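Local coordinates for rhodopsin (Todarodes pacificus, PDB 2Z73), which detects light through bound 11-cis retinal, whose isomerization to the all-trans form activates G-protein signaling to phospholipase C in squid vision, at residues Q28-G42 / N87-K99. Sequence-based numbering, arbitrary orientation.
Sequences QVPDAVYYSLGIFIG and NGFPLMTISCFLK
K99 leaves its backbone with CG beside the N (chi1 -63°), and bends at chi2 and chi3 carry the chain across Y34 to D31. Y34 also has CG beside its backbone N (chi1 -79°), which sets the ring under that chain, and its rotation about CB-CG turns one face to it. K99 CG lies over this face, 3.7 Å from the ring centroid, a CH-pi contact. V29 CG2 covers the opposite face. Q28 NE2 donates to Y34 OH (3.0 Å), and that oxygen lies in the amide plane of Q28. A water links that OH, weakly, to K99 O. An alanine in place of Y34 would probably leave K99 CG without its ring and Q28 NE2 without its acceptor. Beyond the ring, K99 NZ makes a salt bridge to D31 OD1 (3.1 Å), meeting it from above the carboxylate plane.

These residues lie at the extracellular ends of transmembrane helices 1 and 2 of the rhodopsin-type seven-helix bundle. Helices 31-42 and 91-97 run nearly antiparallel, at 163° between their axes. A Schellman motif at K99 ends helix 91-97. The helices come close at G38, whose CA is 4.0 Å from T93 CA. G38 has no side chain, and C96 CB comes close to its CA. C96 CB rests on Y34 O. F97 turns its ring edge to Y35 O, while its CD1 lies 3.9 Å from Y35 CD2. Deeper in the membrane, I41 CG1 packs on M92 SD (3.9 Å) and approaches N87 O. N87 bonds F83 O through ND2 and touches the retinal.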
ATOM      1  N   GLN A  28     -11.841   1.370  30.917  1.00 53.99           N
ATOM      2  CA  GLN A  28     -12.078   0.479  29.803  1.00 51.84           C
ATOM      3  C   GLN A  28     -13.221   0.969  28.939  1.00 51.98           C
ATOM      4  O   GLN A  28     -14.328   1.193  29.430  1.00 52.63           O
ATOM      5  CB  GLN A  28     -12.376  -0.921  30.310  1.00 50.05           C
ATOM      6  CG  GLN A  28     -12.642  -1.898  29.205  1.00 53.89           C
ATOM      7  CD  GLN A  28     -12.761  -3.301  29.724  1.00 55.91           C
ATOM      8  OE1 GLN A  28     -13.410  -3.541  30.739  1.00 50.90           O
ATOM      9  NE2 GLN A  28     -12.138  -4.244  29.027  1.00 55.99           N
ATOM     10  N   VAL A  29     -12.946   1.131  27.646  1.00 51.08           N
ATOM     11  CA  VAL A  29     -13.947   1.578  26.692  1.00 50.64           C
ATOM     12  C   VAL A  29     -15.137   0.631  26.750  1.00 53.84           C
ATOM     13  O   VAL A  29     -15.006  -0.515  27.155  1.00 57.85           O
ATOM     14  CB  VAL A  29     -13.372   1.606  25.260  1.00 50.94           C
ATOM     15  CG1 VAL A  29     -12.145   2.511  25.220  1.00 48.20           C
ATOM     16  CG2 VAL A  29     -13.021   0.184  24.796  1.00 49.25           C
ATOM     17  N   PRO A  30     -16.320   1.104  26.344  1.00 56.05           N
ATOM     18  CA  PRO A  30     -17.554   0.313  26.350  1.00 56.28           C
ATOM     19  C   PRO A  30     -17.517  -0.932  25.459  1.00 56.91           C
ATOM     20  O   PRO A  30     -16.774  -0.987  24.480  1.00 57.81           O
ATOM     21  CB  PRO A  30     -18.604   1.316  25.876  1.00 57.53           C
ATOM     22  CG  PRO A  30     -18.020   2.645  26.262  1.00 56.25           C
ATOM     23  CD  PRO A  30     -16.586   2.476  25.884  1.00 55.64           C
ATOM     24  N   ASP A  31     -18.343  -1.918  25.793  1.00 55.40           N
ATOM     25  CA  ASP A  31     -18.420  -3.156  25.022  1.00 55.74           C
ATOM     26  C   ASP A  31     -18.667  -2.872  23.541  1.00 57.41           C
ATOM     27  O   ASP A  31     -17.986  -3.412  22.667  1.00 59.64           O
ATOM     28  CB  ASP A  31     -19.551  -4.037  25.539  1.00 55.07           C
ATOM     29  CG  ASP A  31     -19.310  -4.539  26.945  1.00 56.41           C
ATOM     30  OD1 ASP A  31     -18.274  -4.189  27.542  1.00 60.04           O
ATOM     31  OD2 ASP A  31     -20.168  -5.288  27.456  1.00 57.44           O
ATOM     32  N   ALA A  32     -19.654  -2.028  23.268  1.00 56.51           N
ATOM     33  CA  ALA A  32     -20.012  -1.690  21.905  1.00 53.79           C
ATOM     34  C   ALA A  32     -18.815  -1.235  21.096  1.00 53.80           C
ATOM     35  O   ALA A  32     -18.773  -1.435  19.881  1.00 54.45           O
ATOM     36  CB  ALA A  32     -21.080  -0.612  21.906  1.00 53.96           C
ATOM     37  N   VAL A  33     -17.839  -0.625  21.760  1.00 52.02           N
ATOM     38  CA  VAL A  33     -16.661  -0.139  21.054  1.00 51.95           C
ATOM     39  C   VAL A  33     -15.743  -1.286  20.654  1.00 52.09           C
ATOM     40  O   VAL A  33     -15.144  -1.273  19.574  1.00 52.83           O
ATOM     41  CB  VAL A  33     -15.855   0.852  21.912  1.00 51.59           C
ATOM     42  CG1 VAL A  33     -14.614   1.304  21.149  1.00 51.49           C
ATOM     43  CG2 VAL A  33     -16.719   2.046  22.279  1.00 49.27           C
ATOM     44  N   TYR A  34     -15.619  -2.267  21.536  1.00 51.02           N
ATOM     45  CA  TYR A  34     -14.781  -3.418  21.261  1.00 51.57           C
ATOM     46  C   TYR A  34     -15.396  -4.203  20.123  1.00 53.02           C
ATOM     47  O   TYR A  34     -14.698  -4.619  19.197  1.00 50.45           O
ATOM     48  CB  TYR A  34     -14.686  -4.327  22.483  1.00 50.91           C
ATOM     49  CG  TYR A  34     -13.737  -3.859  23.552  1.00 52.70           C
ATOM     50  CD1 TYR A  34     -14.215  -3.360  24.766  1.00 53.29           C
ATOM     51  CD2 TYR A  34     -12.353  -3.980  23.377  1.00 51.52           C
ATOM     52  CE1 TYR A  34     -13.333  -3.001  25.791  1.00 55.95           C
ATOM     53  CE2 TYR A  34     -11.467  -3.627  24.388  1.00 54.23           C
ATOM     54  CZ  TYR A  34     -11.958  -3.142  25.596  1.00 56.13           C
ATOM     55  OH  TYR A  34     -11.084  -2.831  26.608  1.00 57.46           O
ATOM     56  N   TYR A  35     -16.710  -4.398  20.209  1.00 53.54           N
ATOM     57  CA  TYR A  35     -17.473  -5.139  19.208  1.00 55.20           C
ATOM     58  C   TYR A  35     -17.422  -4.482  17.831  1.00 52.95           C
ATOM     59  O   TYR A  35     -17.276  -5.157  16.811  1.00 54.96           O
ATOM     60  CB  TYR A  35     -18.919  -5.285  19.684  1.00 59.07           C
ATOM     61  CG  TYR A  35     -19.007  -6.037  20.994  1.00 68.16           C
ATOM     62  CD1 TYR A  35     -20.114  -5.906  21.836  1.00 70.34           C
ATOM     63  CD2 TYR A  35     -17.961  -6.864  21.405  1.00 70.83           C
ATOM     64  CE1 TYR A  35     -20.165  -6.578  23.060  1.00 73.44           C
ATOM     65  CE2 TYR A  35     -18.005  -7.538  22.616  1.00 73.90           C
ATOM     66  CZ  TYR A  35     -19.103  -7.392  23.442  1.00 74.88           C
ATOM     67  OH  TYR A  35     -19.113  -8.051  24.652  1.00 76.74           O
ATOM     68  N   SER A  36     -17.534  -3.163  17.804  1.00 49.42           N
ATOM     69  CA  SER A  36     -17.484  -2.458  16.553  1.00 49.35           C
ATOM     70  C   SER A  36     -16.080  -2.587  15.984  1.00 48.48           C
ATOM     71  O   SER A  36     -15.900  -2.793  14.781  1.00 46.50           O
ATOM     72  CB  SER A  36     -17.838  -0.988  16.764  1.00 48.62           C
ATOM     73  OG  SER A  36     -19.151  -0.887  17.276  1.00 51.68           O
ATOM     74  N   LEU A  37     -15.084  -2.478  16.852  1.00 47.52           N
ATOM     75  CA  LEU A  37     -13.699  -2.582  16.408  1.00 49.22           C
ATOM     76  C   LEU A  37     -13.437  -3.936  15.744  1.00 49.56           C
ATOM     77  O   LEU A  37     -12.850  -4.003  14.666  1.00 48.35           O
ATOM     78  CB  LEU A  37     -12.742  -2.375  17.593  1.00 48.10           C
ATOM     79  CG  LEU A  37     -12.542  -0.919  18.040  1.00 45.59           C
ATOM     80  CD1 LEU A  37     -11.573  -0.855  19.213  1.00 46.27           C
ATOM     81  CD2 LEU A  37     -11.996  -0.106  16.871  1.00 43.56           C
ATOM     82  N   GLY A  38     -13.891  -5.007  16.391  1.00 50.84           N
ATOM     83  CA  GLY A  38     -13.708  -6.340  15.851  1.00 50.76           C
ATOM     84  C   GLY A  38     -14.441  -6.515  14.534  1.00 51.37           C
ATOM     85  O   GLY A  38     -13.894  -7.050  13.574  1.00 53.43           O
ATOM     86  N   ILE A  39     -15.688  -6.063  14.484  1.00 49.85           N
ATOM     87  CA  ILE A  39     -16.467  -6.171  13.265  1.00 46.84           C
ATOM     88  C   ILE A  39     -15.772  -5.380  12.179  1.00 45.31           C
ATOM     89  O   ILE A  39     -15.651  -5.825  11.044  1.00 46.64           O
ATOM     90  CB  ILE A  39     -17.885  -5.620  13.467  1.00 46.71           C
ATOM     91  CG1 ILE A  39     -18.661  -6.556  14.399  1.00 47.48           C
ATOM     92  CG2 ILE A  39     -18.575  -5.428  12.116  1.00 41.12           C
ATOM     93  CD1 ILE A  39     -20.012  -6.033  14.833  1.00 50.81           C
ATOM     94  N   PHE A  40     -15.301  -4.198  12.541  1.00 46.32           N
ATOM     95  CA  PHE A  40     -14.632  -3.334  11.584  1.00 46.03           C
ATOM     96  C   PHE A  40     -13.435  -4.006  10.918  1.00 45.64           C
ATOM     97  O   PHE A  40     -13.417  -4.200   9.693  1.00 45.23           O
ATOM     98  CB  PHE A  40     -14.160  -2.047  12.261  1.00 43.58           C
ATOM     99  CG  PHE A  40     -13.501  -1.095  11.320  1.00 38.87           C
ATOM    100  CD1 PHE A  40     -14.266  -0.258  10.526  1.00 35.31           C
ATOM    101  CD2 PHE A  40     -12.118  -1.081  11.186  1.00 38.33           C
ATOM    102  CE1 PHE A  40     -13.664   0.581   9.604  1.00 38.79           C
ATOM    103  CE2 PHE A  40     -11.502  -0.248  10.269  1.00 38.45           C
ATOM    104  CZ  PHE A  40     -12.276   0.585   9.474  1.00 40.52           C
ATOM    105  N   ILE A  41     -12.435  -4.354  11.729  1.00 43.47           N
ATOM    106  CA  ILE A  41     -11.224  -4.976  11.209  1.00 42.58           C
ATOM    107  C   ILE A  41     -11.503  -6.313  10.513  1.00 41.19           C
ATOM    108  O   ILE A  41     -10.784  -6.695   9.592  1.00 38.11           O
ATOM    109  CB  ILE A  41     -10.174  -5.155  12.328  1.00 42.16           C
ATOM    110  CG1 ILE A  41      -8.782  -5.261  11.710  1.00 44.56           C
ATOM    111  CG2 ILE A  41     -10.487  -6.376  13.158  1.00 44.99           C
ATOM    112  CD1 ILE A  41      -8.409  -4.059  10.809  1.00 40.09           C
ATOM    113  N   GLY A  42     -12.556  -7.003  10.955  1.00 40.24           N
ATOM    114  CA  GLY A  42     -12.935  -8.264  10.350  1.00 39.35           C
ATOM    115  C   GLY A  42     -13.380  -8.034   8.918  1.00 40.47           C
ATOM    116  O   GLY A  42     -13.094  -8.833   8.019  1.00 43.05           O
ATOM    117  N   ASN A  87      -3.719  -8.991  10.255  1.00 40.50           N
ATOM    118  CA  ASN A  87      -4.148  -7.896  11.106  1.00 43.51           C
ATOM    119  C   ASN A  87      -5.636  -7.828  11.420  1.00 43.07           C
ATOM    120  O   ASN A  87      -6.056  -7.017  12.237  1.00 43.38           O
ATOM    121  CB  ASN A  87      -3.696  -6.564  10.496  1.00 47.34           C
ATOM    122  CG  ASN A  87      -2.196  -6.361  10.592  1.00 50.70           C
ATOM    123  OD1 ASN A  87      -1.666  -6.083  11.665  1.00 52.00           O
ATOM    124  ND2 ASN A  87      -1.504  -6.512   9.472  1.00 51.94           N
ATOM    125  N   GLY A  88      -6.437  -8.668  10.779  1.00 41.28           N
ATOM    126  CA  GLY A  88      -7.865  -8.632  11.032  1.00 41.42           C
ATOM    127  C   GLY A  88      -8.360  -9.848  11.778  1.00 41.96           C
ATOM    128  O   GLY A  88      -8.269  -9.928  13.016  1.00 38.69           O
ATOM    129  N   PHE A  89      -8.901 -10.798  11.018  1.00 42.62           N
ATOM    130  CA  PHE A  89      -9.403 -12.036  11.604  1.00 45.02           C
ATOM    131  C   PHE A  89      -8.330 -13.112  11.484  1.00 43.81           C
ATOM    132  O   PHE A  89      -7.722 -13.269  10.421  1.00 41.95           O
ATOM    133  CB  PHE A  89     -10.691 -12.486  10.915  1.00 42.94           C
ATOM    134  CG  PHE A  89     -11.208 -13.802  11.415  1.00 44.91           C
ATOM    135  CD1 PHE A  89     -10.796 -14.996  10.825  1.00 43.85           C
ATOM    136  CD2 PHE A  89     -12.048 -13.856  12.514  1.00 44.31           C
ATOM    137  CE1 PHE A  89     -11.212 -16.228  11.330  1.00 39.58           C
ATOM    138  CE2 PHE A  89     -12.471 -15.082  13.027  1.00 46.29           C
ATOM    139  CZ  PHE A  89     -12.047 -16.272  12.430  1.00 42.12           C
ATOM    140  N   PRO A  90      -8.103 -13.887  12.564  1.00 41.90           N
ATOM    141  CA  PRO A  90      -8.774 -13.837  13.865  1.00 41.59           C
ATOM    142  C   PRO A  90      -8.026 -13.152  15.015  1.00 41.91           C
ATOM    143  O   PRO A  90      -8.607 -12.911  16.071  1.00 38.98           O
ATOM    144  CB  PRO A  90      -8.972 -15.307  14.175  1.00 42.20           C
ATOM    145  CG  PRO A  90      -7.633 -15.848  13.790  1.00 41.75           C
ATOM    146  CD  PRO A  90      -7.364 -15.158  12.435  1.00 42.80           C
ATOM    147  N   LEU A  91      -6.745 -12.854  14.833  1.00 41.95           N
ATOM    148  CA  LEU A  91      -5.967 -12.249  15.909  1.00 41.05           C
ATOM    149  C   LEU A  91      -6.583 -11.002  16.563  1.00 44.50           C
ATOM    150  O   LEU A  91      -6.640 -10.909  17.794  1.00 44.48           O
ATOM    151  CB  LEU A  91      -4.539 -11.962  15.419  1.00 40.70           C
ATOM    152  CG  LEU A  91      -3.736 -13.219  15.030  1.00 39.34           C
ATOM    153  CD1 LEU A  91      -2.371 -12.855  14.474  1.00 35.53           C
ATOM    154  CD2 LEU A  91      -3.592 -14.115  16.237  1.00 33.48           C
ATOM    155  N   MET A  92      -7.053 -10.040  15.774  1.00 44.04           N
ATOM    156  CA  MET A  92      -7.630  -8.849  16.387  1.00 44.71           C
ATOM    157  C   MET A  92      -9.116  -9.016  16.647  1.00 45.02           C
ATOM    158  O   MET A  92      -9.583  -8.838  17.771  1.00 45.93           O
ATOM    159  CB  MET A  92      -7.396  -7.604  15.529  1.00 42.81           C
ATOM    160  CG  MET A  92      -7.744  -6.311  16.272  1.00 42.41           C
ATOM    161  SD  MET A  92      -7.522  -4.758  15.357  1.00 41.60           S
ATOM    162  CE  MET A  92      -8.132  -3.624  16.541  1.00 39.13           C
ATOM    163  N   THR A  93      -9.857  -9.361  15.606  1.00 44.59           N
ATOM    164  CA  THR A  93     -11.291  -9.542  15.726  1.00 43.78           C
ATOM    165  C   THR A  93     -11.669 -10.394  16.930  1.00 45.94           C
ATOM    166  O   THR A  93     -12.539 -10.007  17.708  1.00 49.29           O
ATOM    167  CB  THR A  93     -11.862 -10.167  14.448  1.00 44.32           C
ATOM    168  OG1 THR A  93     -11.506  -9.339  13.337  1.00 44.40           O
ATOM    169  CG2 THR A  93     -13.390 -10.292  14.526  1.00 42.15           C
ATOM    170  N   ILE A  94     -11.023 -11.547  17.090  1.00 43.49           N
ATOM    171  CA  ILE A  94     -11.332 -12.423  18.216  1.00 41.54           C
ATOM    172  C   ILE A  94     -10.944 -11.740  19.524  1.00 42.23           C
ATOM    173  O   ILE A  94     -11.660 -11.839  20.514  1.00 41.11           O
ATOM    174  CB  ILE A  94     -10.608 -13.788  18.086  1.00 41.63           C
ATOM    175  CG1 ILE A  94     -11.241 -14.595  16.953  1.00 41.21           C
ATOM    176  CG2 ILE A  94     -10.698 -14.581  19.382  1.00 39.28           C
ATOM    177  CD1 ILE A  94     -12.705 -14.883  17.153  1.00 41.36           C
ATOM    178  N   SER A  95      -9.815 -11.036  19.515  1.00 45.45           N
ATOM    179  CA  SER A  95      -9.351 -10.335  20.698  1.00 43.86           C
ATOM    180  C   SER A  95     -10.368  -9.304  21.144  1.00 41.28           C
ATOM    181  O   SER A  95     -10.652  -9.173  22.336  1.00 37.39           O
ATOM    182  CB  SER A  95      -8.015  -9.650  20.430  1.00 47.72           C
ATOM    183  OG  SER A  95      -6.962 -10.579  20.552  1.00 50.35           O
ATOM    184  N   CYS A  96     -10.922  -8.574  20.185  1.00 39.70           N
ATOM    185  CA  CYS A  96     -11.916  -7.566  20.518  1.00 42.81           C
ATOM    186  C   CYS A  96     -13.139  -8.184  21.181  1.00 43.62           C
ATOM    187  O   CYS A  96     -13.486  -7.816  22.302  1.00 44.38           O
ATOM    188  CB  CYS A  96     -12.332  -6.790  19.266  1.00 43.84           C
ATOM    189  SG  CYS A  96     -11.072  -5.637  18.669  1.00 41.97           S
ATOM    190  N   PHE A  97     -13.783  -9.135  20.511  1.00 47.04           N
ATOM    191  CA  PHE A  97     -14.976  -9.773  21.072  1.00 47.09           C
ATOM    192  C   PHE A  97     -14.819 -10.338  22.467  1.00 47.36           C
ATOM    193  O   PHE A  97     -15.810 -10.666  23.104  1.00 47.47           O
ATOM    194  CB  PHE A  97     -15.491 -10.873  20.148  1.00 46.10           C
ATOM    195  CG  PHE A  97     -15.897 -10.381  18.795  1.00 48.92           C
ATOM    196  CD1 PHE A  97     -16.480  -9.126  18.643  1.00 48.59           C
ATOM    197  CD2 PHE A  97     -15.700 -11.172  17.675  1.00 48.67           C
ATOM    198  CE1 PHE A  97     -16.859  -8.664  17.387  1.00 50.67           C
ATOM    199  CE2 PHE A  97     -16.075 -10.721  16.415  1.00 51.83           C
ATOM    200  CZ  PHE A  97     -16.653  -9.466  16.268  1.00 51.06           C
ATOM    201  N   LEU A  98     -13.584 -10.460  22.942  1.00 48.69           N
ATOM    202  CA  LEU A  98     -13.321 -10.984  24.285  1.00 49.32           C
ATOM    203  C   LEU A  98     -12.765  -9.863  25.137  1.00 49.51           C
ATOM    204  O   LEU A  98     -12.484 -10.038  26.329  1.00 52.29           O
ATOM    205  CB  LEU A  98     -12.297 -12.122  24.236  1.00 49.86           C
ATOM    206  CG  LEU A  98     -12.708 -13.400  23.514  1.00 49.50           C
ATOM    207  CD1 LEU A  98     -11.496 -14.310  23.395  1.00 48.16           C
ATOM    208  CD2 LEU A  98     -13.851 -14.081  24.278  1.00 51.41           C
ATOM    209  N   LYS A  99     -12.587  -8.711  24.505  1.00 49.68           N
ATOM    210  CA  LYS A  99     -12.048  -7.543  25.183  1.00 50.18           C
ATOM    211  C   LYS A  99     -10.672  -7.851  25.754  1.00 49.31           C
ATOM    212  O   LYS A  99     -10.312  -7.342  26.808  1.00 50.19           O
ATOM    213  CB  LYS A  99     -13.016  -7.104  26.278  1.00 51.59           C
ATOM    214  CG  LYS A  99     -14.367  -6.675  25.701  1.00 54.82           C
ATOM    215  CD  LYS A  99     -15.549  -7.091  26.554  1.00 54.70           C
ATOM    216  CE  LYS A  99     -15.626  -6.306  27.838  1.00 55.54           C
ATOM    217  NZ  LYS A  99     -16.844  -6.682  28.604  1.00 57.55           N
TER
HETATM  218  O   HOH W   1      -8.408  -4.799  26.551  1.00 51.13           O